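Local coordinates for M157 (Murid herpesvirus 1, PDB 2NYK), which acts as an MHC class I-like viral ligand for Ly49 receptors on the natural killer cells of its mouse host, at residues Q173-N178 with S198-P203; T205-L210 with Y242-L247; T28-G33 with T94-V99. The protein carries 1 engineered substitution. All coordinates share one frame; numbering follows the deposited sequence.

Overall arrangement
Contacts 1 and 2 adjoin in the immunoglobulin-like part of the chain, their centres about 13 Å apart. Contact 3 lies in the platform, its centre about 32 Å from that of contact 1 and 34 Å from that of contact 2. Contacts 2 and 3 each pair two antiparallel strands, one face turned to buried side chains and the other more polar. Contact 1 joins two loops where the platform helix hands over to the second domain. It has no direct hydrogen bond between its segments and relies on packing and water. Contacts 1 and 2 meet where Leu247 packs on Ala175 and Tyr176. All three are partly buried, with none wholly in the core or at the surface.

Contact 1 (Q173-N178 with S198-P203); sequences QLAYMN and SRSNVP. With FUC (alpha-L-fucopyranose), chain B; NAG (2-acetamido-2-deoxy-beta-D-glucopyranose), chain C; NAG (2-acetamido-2-deoxy-beta-D-glucopyranose), chain D.
Ala175 and Leu174 make the van der Waals part of this contact; Ala175 CB with Val202 CG2 is its purely apolar pair. Ala175 touches through its methyl, CB, which lies 3.6 Å from Val202 CG2 and 3.5 Å from Ser200 OG. The two methyls of Leu174 meet different parts of Arg199: CD1 sits 3.7 Å from the backbone O of Arg199, and CD2 is 3.9 Å from Arg199 NH2. The two side chains cross obliquely, and CB of Leu174 also rests against CB of Ser200.

Water supplies the polar link, since no direct hydrogen bond joins the segments. Leu174 O accepts from two waters. One, 2.7 Å away, accepts in turn from Arg199 N. The other is also bonded to Ser198 OG.

The contact lies where the platform meets the immunoglobulin-like domain of an MHC class I-like fold. Residues 173-178 come off helix 157-173 and lead into strand 181-186 of the immunoglobulin-like domain. A type I beta turn from Gln173 to Tyr176 makes the bend. Residues 198-203 connect two strands of that domain.

Two successive ST turns shape the second loop. Ser198 OG accepts from Ser200 N, and Ser200 OG accepts from Val202 N, each at 3.1 Å. Ser200 OG is anti to its own backbone N (chi1 179°) and also bonds Leu171 O in the helix.

The glycan belongs to the other end of the first segment. Asn178 ND2 carries the first N-acetylglucosamine covalently. Fucose then folds back over the protein: its O3 accepts from Met177 N at 2.8 Å, and its C5 lies over one face of the Tyr176 ring, offset toward the rim. Gln173 CA lies over the centre of the opposite face.

Contact 2 (T205-L210 with Y242-L247); sequences TVELSL and YVTSSL
Tyr242 and Glu207 face each other as an antiparallel hydrogen-bonded pair, and the tyrosine side chain runs on from there toward Ser209. At its root, Tyr242 CB is 3.6 Å from Glu207 O. With CG anti to the carbonyl carbon (chi1 -63°), the ring starts out beside Glu207 O. CD1 meets the same oxygen, which lies at the ring edge and in its plane. Further out, CE1 touches Ser209 CB at 3.9 Å, again at the edge. The ring thus continues past the end of strand 205-208 to the inverse gamma turn centred on Ser209. The side chain also touches Lys250 and Val252 of the next strand. Ser209 OG is engaged by the backbone N of Arg240.

Four backbone bonds zip the strands together. Tyr242 N gives to Glu207 O at 2.7 Å, and Glu207 N gives back to Tyr242 O. Thr205 and Thr244 form a second such pair, with Thr205 N to Thr244 O at 2.7 Å. Between them, Val206 and Val243 are a non-hydrogen-bonded pair. Their CA atoms make C-H...O contacts to Tyr242 O and Thr205 O.

The strands are neighbours in the immunoglobulin-like domain of this MHC class I-like protein. Val206 and Val243 point into the sandwich, where Val196 of strand 192-198 meets both and Cys194, half of the disulfide to Cys241, touches Val206.

On the outer face Thr205 and Thr244 lie side by side. A water sits 2.6 Å from Thr244 OG1 and 2.9 Å from Glu207 OE1, and is also bonded to Thr205 O. It has more acceptors around it than hydrogens to give, so its bonds are probably shared. The chemistry thus divides by face: valines inside; outside, the tyrosine ring with hydroxyls, a carboxylate and a water.

Contact 3 (T28-G33 with T94-V99); sequences TVTRGG and TQRICV
Thr28 meets Cys98 and Arg96 across two central strands of the MHC class I-like platform, 21-30 and 96-106, which run antiparallel. Its OG1 is 3.2 Å from Cys98 SG. Its other branch, CG2, anti to the backbone N, touches Arg96 NH2 at 3.6 Å. Thr30 lies side by side with the same arginine, on the face away from the helix.

Arg31 leaves the strand just as its chain enters a type II beta turn that ends at Gly33. Its N gives a bond to Gln95 O at 2.7 Å. The side chain bends at chi2 (-99°), which turns CD. Further out, NH2 bonds the carbonyl oxygens of Leu87, in the last turn of helix 71-90, and of Leu91, just beyond it. Such a helix end would be expected to suit a positive charge.

Gln95 crosses Arg31 at about a right angle. Its OE1 rests 3.5 Å from Arg31 CB, and its NE2 lies at the edge of the guanidinium, in its plane. The two flat groups are turned 54° apart.

Val29 and Ile97 form the hydrogen-bonded pair between these residues, with two 2.8 Å bonds. Their side chains face helix 71-90, where Val29 touches Leu87 and Ile97 touches Leu83. Thr94 OG1 donates to Arg96 O at 2.7 Å and accepts from Asp119 N.

Contact 1 (Q173-N178 with S198-P203)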
loop_
_atom_site.group_PDB
_atom_site.type_symbol
_atom_site.label_atom_id
_atom_site.label_comp_id
_atom_site.label_asym_id
_atom_site.label_seq_id
_atom_site.Cartn_x
_atom_site.Cartn_y
_atom_site.Cartn_z
ATOM N N GLN A 173 4.193 12.878 -2.536
ATOM C CA GLN A 173 4.572 14.107 -1.827
ATOM C C GLN A 173 4.361 14.053 -0.306
ATOM O O GLN A 173 5.094 14.667 0.450
ATOM C CB GLN A 173 3.857 15.295 -2.438
ATOM C CG GLN A 173 4.228 15.472 -3.909
ATOM C CD GLN A 173 3.758 16.778 -4.471
ATOM O OE1 GLN A 173 2.602 17.161 -4.294
ATOM N NE2 GLN A 173 4.652 17.473 -5.180
ATOM N N LEU A 174 3.364 13.287 0.121
ATOM C CA LEU A 174 3.082 13.083 1.545
ATOM C C LEU A 174 4.116 12.176 2.204
ATOM O O LEU A 174 4.167 12.054 3.432
ATOM C CB LEU A 174 1.687 12.509 1.709
ATOM C CG LEU A 174 0.556 13.506 1.433
ATOM C CD1 LEU A 174 -0.798 12.821 1.422
ATOM C CD2 LEU A 174 0.601 14.621 2.450
ATOM N N ALA A 175 4.908 11.530 1.363
ATOM C CA ALA A 175 5.962 10.617 1.792
ATOM C C ALA A 175 7.295 11.352 1.963
ATOM O O ALA A 175 8.266 10.780 2.466
ATOM C CB ALA A 175 6.104 9.494 0.767
ATOM N N TYR A 176 7.341 12.615 1.548
ATOM C CA TYR A 176 8.562 13.426 1.679
ATOM C C TYR A 176 8.958 13.586 3.132
ATOM O O TYR A 176 8.115 13.518 4.024
ATOM C CB TYR A 176 8.376 14.807 1.039
ATOM C CG TYR A 176 8.282 14.791 -0.474
ATOM C CD1 TYR A 176 8.507 13.623 -1.188
ATOM C CD2 TYR A 176 7.997 15.946 -1.179
ATOM C CE1 TYR A 176 8.428 13.598 -2.571
ATOM C CE2 TYR A 176 7.922 15.938 -2.565
ATOM C CZ TYR A 176 8.140 14.755 -3.251
ATOM O OH TYR A 176 8.075 14.730 -4.624
ATOM N N MET A 177 10.249 13.809 3.372
ATOM C CA MET A 177 10.755 13.985 4.724
ATOM C C MET A 177 10.035 15.121 5.464
ATOM O O MET A 177 9.671 14.987 6.630
ATOM C CB MET A 177 12.267 14.248 4.677
ATOM C CG MET A 177 12.985 14.113 6.003
ATOM S SD MET A 177 14.707 14.639 5.892
ATOM C CE MET A 177 15.351 13.580 4.593
ATOM N N ASN A 178 9.822 16.228 4.770
ATOM C CA ASN A 178 9.212 17.406 5.384
ATOM C C ASN A 178 7.691 17.307 5.593
ATOM O O ASN A 178 7.083 18.260 6.047
ATOM C CB ASN A 178 9.577 18.688 4.611
ATOM C CG ASN A 178 9.182 18.635 3.135
ATOM O OD1 ASN A 178 8.466 17.726 2.690
ATOM N ND2 ASN A 178 9.646 19.635 2.374
ATOM N N SER A 198 2.894 9.342 9.216
ATOM C CA SER A 198 2.909 9.666 7.806
ATOM C C SER A 198 1.532 9.518 7.242
ATOM O O SER A 198 0.812 8.575 7.564
ATOM C CB SER A 198 3.878 8.725 7.070
ATOM O OG SER A 198 3.836 8.937 5.678
ATOM N N ARG A 199 1.157 10.453 6.372
ATOM C CA ARG A 199 -0.123 10.399 5.728
ATOM C C ARG A 199 0.012 9.747 4.349
ATOM O O ARG A 199 -0.889 9.812 3.550
ATOM C CB ARG A 199 -0.735 11.803 5.619
ATOM C CG ARG A 199 -0.975 12.463 6.989
ATOM C CD ARG A 199 -2.010 13.574 6.919
ATOM N NE ARG A 199 -1.718 14.551 5.866
ATOM C CZ ARG A 199 -2.571 15.482 5.432
ATOM N NH1 ARG A 199 -3.782 15.593 5.970
ATOM N NH2 ARG A 199 -2.208 16.322 4.470
ATOM N N SER A 200 1.151 9.123 4.092
ATOM C CA SER A 200 1.355 8.401 2.858
ATOM C C SER A 200 1.305 6.899 3.111
ATOM O O SER A 200 1.406 6.444 4.256
ATOM C CB SER A 200 2.696 8.803 2.224
ATOM O OG SER A 200 2.899 8.074 1.015
ATOM N N ASN A 201 1.098 6.128 2.050
ATOM C CA ASN A 201 1.111 4.668 2.136
ATOM C C ASN A 201 2.497 4.130 1.793
ATOM O O ASN A 201 2.699 2.924 1.722
ATOM C CB ASN A 201 0.058 4.045 1.214
ATOM C CG ASN A 201 0.452 4.150 -0.267
ATOM O OD1 ASN A 201 0.902 5.228 -0.716
ATOM N ND2 ASN A 201 0.333 3.039 -1.017
ATOM N N VAL A 202 3.446 5.032 1.555
ATOM C CA VAL A 202 4.807 4.639 1.223
ATOM C C VAL A 202 5.446 3.977 2.454
ATOM O O VAL A 202 5.374 4.526 3.562
ATOM C CB VAL A 202 5.646 5.869 0.741
ATOM C CG1 VAL A 202 7.099 5.504 0.652
ATOM C CG2 VAL A 202 5.149 6.354 -0.642
ATOM N N PRO A 203 6.008 2.766 2.285
ATOM C CA PRO A 203 6.665 2.143 3.416
ATOM C C PRO A 203 7.894 2.881 3.948
ATOM O O PRO A 203 8.612 3.566 3.211
ATOM C CB PRO A 203 7.012 0.736 2.886
ATOM C CG PRO A 203 6.003 0.493 1.813
ATOM C CD PRO A 203 5.948 1.839 1.135
HETATM C C1 FUC B . 13.364 16.137 -0.773
HETATM C C2 FUC B . 13.511 15.087 0.332
HETATM C C3 FUC B . 12.235 14.247 0.381
HETATM C C4 FUC B . 12.046 13.544 -0.967
HETATM C C5 FUC B . 12.025 14.592 -2.096
HETATM C C6 FUC B . 11.968 13.957 -3.485
HETATM O O2 FUC B . 13.743 15.697 1.585
HETATM O O3 FUC B . 12.270 13.343 1.474
HETATM O O4 FUC B . 13.077 12.604 -1.179
HETATM O O5 FUC B . 13.146 15.480 -2.019
HETATM C C1 NAG C . 9.529 19.451 0.931
HETATM C C2 NAG C . 9.387 20.888 0.389
HETATM C C3 NAG C . 9.472 20.915 -1.145
HETATM C C4 NAG C . 10.737 20.204 -1.655
HETATM C C5 NAG C . 10.853 18.824 -0.985
HETATM C C6 NAG C . 12.179 18.133 -1.300
HETATM C C7 NAG C . 8.169 22.491 1.757
HETATM C C8 NAG C . 6.859 22.769 2.435
HETATM N N2 NAG C . 8.153 21.534 0.825
HETATM O O3 NAG C . 9.435 22.247 -1.613
HETATM O O4 NAG C . 10.645 20.085 -3.064
HETATM O O5 NAG C . 10.749 18.930 0.429
HETATM O O6 NAG C . 12.326 17.069 -0.386
HETATM O O7 NAG C . 9.184 23.129 2.075
HETATM C C1 NAG D . 11.820 20.568 -3.750
HETATM C C2 NAG D . 11.811 19.973 -5.159
HETATM C C3 NAG D . 12.923 20.547 -6.041
HETATM C C4 NAG D . 12.992 22.070 -5.923
HETATM C C5 NAG D . 13.076 22.472 -4.445
HETATM C C6 NAG D . 13.162 23.995 -4.288
HETATM C C7 NAG D . 11.051 17.733 -5.752
HETATM C C8 NAG D . 11.584 17.022 -6.985
HETATM N N2 NAG D . 11.906 18.521 -5.093
HETATM O O3 NAG D . 12.677 20.194 -7.387
HETATM O O4 NAG D . 14.086 22.567 -6.678
HETATM O O5 NAG D . 11.904 21.982 -3.799
HETATM O O6 NAG D . 12.208 24.434 -3.330
HETATM O O7 NAG D . 9.876 17.574 -5.396
HETATM O O HOH W 1 2.609 12.760 5.471
HETATM O O HOH W 2 5.652 11.080 5.410
#

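Contact 2 (T205-L210 with Y242-L247)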
loop_
_atom_site.group_PDB
_atom_site.type_symbol
_atom_site.label_atom_id
_atom_site.label_comp_id
_atom_site.label_asym_id
_atom_site.label_seq_id
_atom_site.Cartn_x
_atom_site.Cartn_y
_atom_site.Cartn_z
ATOM N N THR A 205 10.862 2.853 7.656
ATOM C CA THR A 205 11.249 2.211 8.918
ATOM C C THR A 205 11.758 3.244 9.908
ATOM O O THR A 205 12.230 4.305 9.512
ATOM C CB THR A 205 12.324 1.093 8.734
ATOM O OG1 THR A 205 13.542 1.681 8.269
ATOM C CG2 THR A 205 11.875 0.046 7.753
ATOM N N VAL A 206 11.621 2.940 11.195
ATOM C CA VAL A 206 12.043 3.828 12.273
ATOM C C VAL A 206 13.011 3.050 13.171
ATOM O O VAL A 206 12.707 1.922 13.622
ATOM C CB VAL A 206 10.858 4.335 13.106
ATOM C CG1 VAL A 206 11.318 5.357 14.159
ATOM C CG2 VAL A 206 9.824 4.961 12.211
ATOM N N GLU A 207 14.180 3.639 13.391
ATOM C CA GLU A 207 15.233 3.013 14.194
ATOM C C GLU A 207 15.830 4.019 15.169
ATOM O O GLU A 207 16.096 5.169 14.790
ATOM C CB GLU A 207 16.348 2.484 13.289
ATOM C CG GLU A 207 15.879 1.447 12.281
ATOM C CD GLU A 207 16.886 1.219 11.170
ATOM O OE1 GLU A 207 17.496 2.213 10.690
ATOM O OE2 GLU A 207 17.054 0.035 10.765
ATOM N N LEU A 208 16.034 3.575 16.412
ATOM C CA LEU A 208 16.759 4.346 17.439
ATOM C C LEU A 208 18.251 4.066 17.360
ATOM O O LEU A 208 18.667 3.000 16.905
ATOM C CB LEU A 208 16.249 4.014 18.850
ATOM C CG LEU A 208 14.807 4.413 19.202
ATOM C CD1 LEU A 208 14.404 3.934 20.586
ATOM C CD2 LEU A 208 14.572 5.909 19.067
ATOM N N SER A 209 19.061 5.026 17.804
ATOM C CA SER A 209 20.518 4.837 17.850
ATOM C C SER A 209 20.933 4.052 19.102
ATOM O O SER A 209 21.700 4.547 19.936
ATOM C CB SER A 209 21.229 6.189 17.799
ATOM O OG SER A 209 20.875 6.967 18.928
ATOM N N LEU A 210 20.403 2.833 19.222
ATOM C CA LEU A 210 20.695 1.922 20.336
ATOM C C LEU A 210 22.139 1.409 20.316
ATOM O O LEU A 210 22.384 0.227 19.990
ATOM C CB LEU A 210 19.710 0.738 20.322
ATOM C CG LEU A 210 18.259 1.044 20.708
ATOM C CD1 LEU A 210 17.310 -0.096 20.316
ATOM C CD2 LEU A 210 18.177 1.342 22.196
ATOM N N TYR A 242 16.112 7.638 13.694
ATOM C CA TYR A 242 16.273 7.633 12.245
ATOM C C TYR A 242 14.987 7.179 11.552
ATOM O O TYR A 242 14.292 6.268 12.010
ATOM C CB TYR A 242 17.418 6.705 11.828
ATOM C CG TYR A 242 18.771 7.132 12.364
ATOM C CD1 TYR A 242 19.158 6.802 13.664
ATOM C CD2 TYR A 242 19.654 7.867 11.575
ATOM C CE1 TYR A 242 20.400 7.189 14.171
ATOM C CE2 TYR A 242 20.908 8.264 12.072
ATOM C CZ TYR A 242 21.268 7.918 13.372
ATOM O OH TYR A 242 22.486 8.297 13.885
ATOM N N VAL A 243 14.698 7.835 10.440
ATOM C CA VAL A 243 13.564 7.484 9.623
ATOM C C VAL A 243 14.059 7.236 8.221
ATOM O O VAL A 243 14.598 8.126 7.589
ATOM C CB VAL A 243 12.520 8.604 9.590
ATOM C CG1 VAL A 243 11.336 8.179 8.738
ATOM C CG2 VAL A 243 12.084 8.987 11.011
ATOM N N THR A 244 13.839 6.023 7.728
ATOM C CA THR A 244 14.288 5.652 6.393
ATOM C C THR A 244 13.081 5.300 5.548
ATOM O O THR A 244 12.298 4.412 5.905
ATOM C CB THR A 244 15.300 4.461 6.428
ATOM O OG1 THR A 244 16.307 4.716 7.420
ATOM C CG2 THR A 244 15.956 4.254 5.062
ATOM N N SER A 245 12.955 6.002 4.426
ATOM C CA SER A 245 11.835 5.853 3.506
ATOM C C SER A 245 12.162 5.024 2.255
ATOM O O SER A 245 13.224 5.179 1.652
ATOM C CB SER A 245 11.348 7.231 3.080
ATOM O OG SER A 245 10.332 7.120 2.108
ATOM N N SER A 246 11.215 4.165 1.867
ATOM C CA SER A 246 11.271 3.417 0.595
ATOM C C SER A 246 11.420 4.358 -0.601
ATOM O O SER A 246 11.910 3.964 -1.660
ATOM C CB SER A 246 10.005 2.591 0.412
ATOM O OG SER A 246 10.062 1.454 1.267
ATOM N N LEU A 247 10.994 5.602 -0.412
ATOM C CA LEU A 247 11.070 6.635 -1.433
ATOM C C LEU A 247 12.526 6.963 -1.767
ATOM O O LEU A 247 12.811 7.524 -2.820
ATOM C CB LEU A 247 10.309 7.881 -0.957
ATOM C CG LEU A 247 9.772 8.884 -1.975
ATOM C CD1 LEU A 247 8.680 8.276 -2.833
ATOM C CD2 LEU A 247 9.262 10.109 -1.260
HETATM O O HOH W 3 15.372 4.032 9.793
#

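Contact 3 (T28-G33 with T94-V99)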
loop_
_atom_site.group_PDB
_atom_site.type_symbol
_atom_site.label_atom_id
_atom_site.label_comp_id
_atom_site.label_asym_id
_atom_site.label_seq_id
_atom_site.Cartn_x
_atom_site.Cartn_y
_atom_site.Cartn_z
ATOM N N THR A 28 -8.072 -12.247 -0.946
ATOM C CA THR A 28 -7.872 -13.435 -0.143
ATOM C C THR A 28 -9.237 -14.015 0.211
ATOM O O THR A 28 -10.147 -13.284 0.613
ATOM C CB THR A 28 -7.081 -13.118 1.140
ATOM O OG1 THR A 28 -5.798 -12.585 0.783
ATOM C CG2 THR A 28 -6.890 -14.368 1.965
ATOM N N VAL A 29 -9.383 -15.318 0.004
ATOM C CA VAL A 29 -10.586 -16.048 0.386
ATOM C C VAL A 29 -10.173 -17.213 1.307
ATOM O O VAL A 29 -9.237 -17.947 1.003
ATOM C CB VAL A 29 -11.334 -16.562 -0.868
ATOM C CG1 VAL A 29 -12.366 -17.596 -0.500
ATOM C CG2 VAL A 29 -11.998 -15.406 -1.614
ATOM N N THR A 30 -10.851 -17.353 2.443
ATOM C CA THR A 30 -10.544 -18.434 3.393
ATOM C C THR A 30 -11.784 -19.287 3.619
ATOM O O THR A 30 -12.900 -18.772 3.576
ATOM C CB THR A 30 -10.028 -17.896 4.766
ATOM O OG1 THR A 30 -8.974 -16.949 4.562
ATOM C CG2 THR A 30 -9.498 -19.030 5.654
ATOM N N ARG A 31 -11.582 -20.592 3.830
ATOM C CA ARG A 31 -12.655 -21.495 4.296
ATOM C C ARG A 31 -13.143 -21.047 5.670
ATOM O O ARG A 31 -12.352 -20.978 6.629
ATOM C CB ARG A 31 -12.158 -22.945 4.375
ATOM C CG ARG A 31 -11.866 -23.584 3.031
ATOM C CD ARG A 31 -13.027 -24.476 2.547
ATOM N NE ARG A 31 -12.744 -25.038 1.223
ATOM C CZ ARG A 31 -11.666 -25.769 0.925
ATOM N NH1 ARG A 31 -10.748 -26.025 1.855
ATOM N NH2 ARG A 31 -11.495 -26.231 -0.305
ATOM N N GLY A 32 -14.442 -20.729 5.755
ATOM C CA GLY A 32 -14.986 -20.147 6.980
ATOM C C GLY A 32 -15.480 -18.727 6.759
ATOM O O GLY A 32 -15.788 -18.011 7.718
ATOM N N GLY A 33 -15.538 -18.326 5.489
ATOM C CA GLY A 33 -16.156 -17.069 5.085
ATOM C C GLY A 33 -15.359 -15.782 5.235
ATOM O O GLY A 33 -15.884 -14.708 4.952
ATOM N N THR A 94 -6.253 -26.996 0.900
ATOM C CA THR A 94 -5.980 -25.630 1.341
ATOM C C THR A 94 -7.180 -25.019 2.062
ATOM O O THR A 94 -8.324 -25.229 1.673
ATOM C CB THR A 94 -5.484 -24.708 0.169
ATOM O OG1 THR A 94 -4.944 -23.494 0.708
ATOM C CG2 THR A 94 -6.598 -24.376 -0.823
ATOM N N GLN A 95 -6.896 -24.269 3.118
ATOM C CA GLN A 95 -7.918 -23.567 3.879
ATOM C C GLN A 95 -8.098 -22.140 3.381
ATOM O O GLN A 95 -9.056 -21.463 3.761
ATOM C CB GLN A 95 -7.565 -23.562 5.369
ATOM C CG GLN A 95 -7.734 -24.918 6.043
ATOM C CD GLN A 95 -9.151 -25.462 5.908
ATOM O OE1 GLN A 95 -10.115 -24.868 6.407
ATOM N NE2 GLN A 95 -9.283 -26.591 5.219
ATOM N N ARG A 96 -7.176 -21.689 2.531
ATOM C CA ARG A 96 -7.235 -20.339 1.992
ATOM C C ARG A 96 -6.550 -20.193 0.637
ATOM O O ARG A 96 -5.675 -20.978 0.266
ATOM C CB ARG A 96 -6.666 -19.327 2.996
ATOM C CG ARG A 96 -5.245 -19.620 3.433
ATOM C CD ARG A 96 -5.011 -19.209 4.904
ATOM N NE ARG A 96 -5.501 -17.858 5.207
ATOM C CZ ARG A 96 -5.016 -16.736 4.672
ATOM N NH1 ARG A 96 -4.027 -16.785 3.785
ATOM N NH2 ARG A 96 -5.529 -15.561 5.021
ATOM N N ILE A 97 -6.958 -19.171 -0.101
ATOM C CA ILE A 97 -6.325 -18.864 -1.381
ATOM C C ILE A 97 -6.237 -17.346 -1.551
ATOM O O ILE A 97 -7.163 -16.612 -1.209
ATOM C CB ILE A 97 -7.082 -19.498 -2.571
ATOM C CG1 ILE A 97 -6.346 -19.240 -3.888
ATOM C CG2 ILE A 97 -8.522 -18.972 -2.637
ATOM C CD1 ILE A 97 -6.869 -20.044 -5.048
ATOM N N CYS A 98 -5.106 -16.898 -2.066
ATOM C CA CYS A 98 -4.913 -15.491 -2.320
ATOM C C CYS A 98 -4.418 -15.284 -3.746
ATOM O O CYS A 98 -3.636 -16.088 -4.268
ATOM C CB CYS A 98 -3.939 -14.918 -1.295
ATOM S SG CYS A 98 -3.640 -13.161 -1.485
ATOM N N VAL A 99 -4.895 -14.209 -4.377
ATOM C CA VAL A 99 -4.398 -13.799 -5.688
ATOM C C VAL A 99 -3.948 -12.343 -5.606
ATOM O O VAL A 99 -4.604 -11.533 -4.954
ATOM C CB VAL A 99 -5.435 -14.025 -6.821
ATOM C CG1 VAL A 99 -6.745 -13.202 -6.581
ATOM C CG2 VAL A 99 -4.844 -13.702 -8.188
#